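KP6 killer toxin subunit beta (Ustilago maydis virus P6, PDB 4GVB) forms one half of a secreted, virally encoded antifungal heterodimer that kills sensitive fungal cells after the alpha subunit has recognised cellular receptors. Local coordinates at residues B[6-11]-B[73-78]. Numbering follows the deposited sequence.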
# COMPACT_ATOMS: atom_id res chain seq x y z
N PRO B 6 -2.22 24.03 -5.48
CA PRO B 6 -2.54 22.60 -5.51
C PRO B 6 -1.60 21.83 -6.44
O PRO B 6 -1.24 22.31 -7.51
CB PRO B 6 -3.98 22.57 -6.02
CG PRO B 6 -4.51 23.97 -5.75
CD PRO B 6 -3.33 24.85 -5.97
N VAL B 7 -1.23 20.62 -6.01
CA VAL B 7 -0.34 19.76 -6.77
C VAL B 7 -1.08 18.48 -7.14
O VAL B 7 -2.05 18.09 -6.47
CB VAL B 7 0.94 19.43 -5.95
CG1 VAL B 7 0.60 18.49 -4.81
CG2 VAL B 7 2.00 18.80 -6.83
N MET B 8 -0.66 17.82 -8.22
CA MET B 8 -1.17 16.49 -8.55
C MET B 8 0.03 15.55 -8.68
O MET B 8 1.06 15.93 -9.23
CB MET B 8 -2.01 16.51 -9.83
CG MET B 8 -1.28 16.96 -11.08
SD MET B 8 -2.38 17.21 -12.49
CE MET B 8 -1.19 17.41 -13.80
N CYS B 9 -0.10 14.33 -8.16
CA CYS B 9 1.04 13.43 -8.05
C CYS B 9 0.71 12.00 -8.42
O CYS B 9 -0.43 11.55 -8.28
CB CYS B 9 1.59 13.44 -6.62
SG CYS B 9 2.14 15.03 -5.96
N GLN B 10 1.73 11.30 -8.91
CA GLN B 10 1.69 9.87 -9.14
C GLN B 10 2.78 9.24 -8.30
O GLN B 10 3.84 9.84 -8.10
CB GLN B 10 2.01 9.54 -10.61
CG GLN B 10 1.18 10.23 -11.68
CD GLN B 10 1.68 9.86 -13.07
OE1 GLN B 10 0.90 9.61 -13.98
NE2 GLN B 10 2.99 9.82 -13.22
N CYS B 11 2.55 8.03 -7.81
CA CYS B 11 3.63 7.18 -7.31
C CYS B 11 4.28 6.51 -8.51
O CYS B 11 3.58 6.08 -9.43
CB CYS B 11 3.07 6.11 -6.35
SG CYS B 11 2.27 6.81 -4.90
N ASN B 73 6.14 11.62 -8.78
CA ASN B 73 6.22 12.69 -9.75
C ASN B 73 5.08 13.62 -9.42
O ASN B 73 3.94 13.19 -9.37
CB ASN B 73 6.04 12.16 -11.18
CG ASN B 73 7.16 11.22 -11.61
OD1 ASN B 73 8.20 11.11 -10.95
ND2 ASN B 73 6.96 10.57 -12.75
N CYS B 74 5.39 14.88 -9.15
CA CYS B 74 4.35 15.82 -8.75
C CYS B 74 4.40 17.02 -9.67
O CYS B 74 5.47 17.40 -10.13
CB CYS B 74 4.54 16.29 -7.31
SG CYS B 74 4.17 15.05 -6.05
N GLN B 75 3.24 17.62 -9.94
CA GLN B 75 3.23 18.89 -10.65
C GLN B 75 2.06 19.77 -10.25
O GLN B 75 1.09 19.29 -9.68
CB GLN B 75 3.25 18.67 -12.16
CG GLN B 75 2.21 17.73 -12.69
CD GLN B 75 2.38 17.51 -14.18
OE1 GLN B 75 2.96 16.51 -14.61
NE2 GLN B 75 1.89 18.45 -14.98
N PRO B 76 2.15 21.07 -10.54
CA PRO B 76 0.99 21.89 -10.21
C PRO B 76 -0.22 21.41 -10.99
O PRO B 76 -0.11 21.01 -12.15
CB PRO B 76 1.42 23.30 -10.64
CG PRO B 76 2.55 23.10 -11.58
CD PRO B 76 3.22 21.83 -11.22
N ASP B 77 -1.37 21.40 -10.33
CA ASP B 77 -2.60 20.93 -10.94
C ASP B 77 -3.23 22.08 -11.71
O ASP B 77 -3.63 23.07 -11.12
CB ASP B 77 -3.56 20.44 -9.86
CG ASP B 77 -4.84 19.85 -10.42
OD1 ASP B 77 -5.14 20.05 -11.61
OD2 ASP B 77 -5.56 19.18 -9.65
N PRO B 78 -3.31 21.96 -13.04
CA PRO B 78 -3.81 23.03 -13.92
C PRO B 78 -5.22 23.52 -13.59
O PRO B 78 -5.53 24.68 -13.84
CB PRO B 78 -3.79 22.38 -15.31
CG PRO B 78 -2.82 21.28 -15.21
CD PRO B 78 -2.89 20.77 -13.80
O HOH W 1 -2.23 24.24 -8.92
O HOH W 2 -4.71 18.84 -7.02
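Cys9 and Cys74 face each other across an antiparallel strand pair and are joined by a disulfide, SG to SG 2.0 Å, with a torsion of 111° about the S-S bond. They form a non-hydrogen-bonded pair, where the alpha carbons come close enough for two short cysteine side chains to bridge the strands. Each SG lies anti to its own carbonyl carbon, beside its backbone N, and in this matched setting the sulfurs meet between the strands. On the same side of the ribbon, the CG2 methyl of branched Val7 comes to 3.0 Å from Gln75 O, a tight fit, and 3.6 Å from Cys74 CB.

The other face carries Met8, whose extended chain passes obliquely over Gln75. Long and unbranched, it carries its CE methyl across to Gln75 CG, CD and NE2, the last at 3.5 Å. Crossing Pro78 at about a right angle, Met8 also brings CE to 3.8 Å from that proline's CD, while its SD lies 4.0 Å from Asp77 CA. Further along this face the polar side chains of Gln10 and Asn73 cross at a slant.

Paired backbone bonds link Met8 with Gln75 and Gln10 with Asn73. Pro76 has no N-H to give, but it occupies a non-hydrogen-bonded position; beyond this last bridge, Asp77 N still bonds to Pro6 O at 3.0 Å, the donor standing above the carbonyl plane. One water joins Pro6 O to Asp77 O. The Asp77 carboxylate suits its place as an acceptor: OD2 takes bonds from a water on Val7 O and from Gln79 NE2.

The pair unites the N-terminal strand 7-13 with the C-terminal strand 70-76. Helix 57-67 packs against the disulfide through Phe60 and Ser57, Cys11 is bonded to Cys64 of that helix and touches helix 22-29, and Arg47 of strand 46-47 lies against Met8 and Asp77.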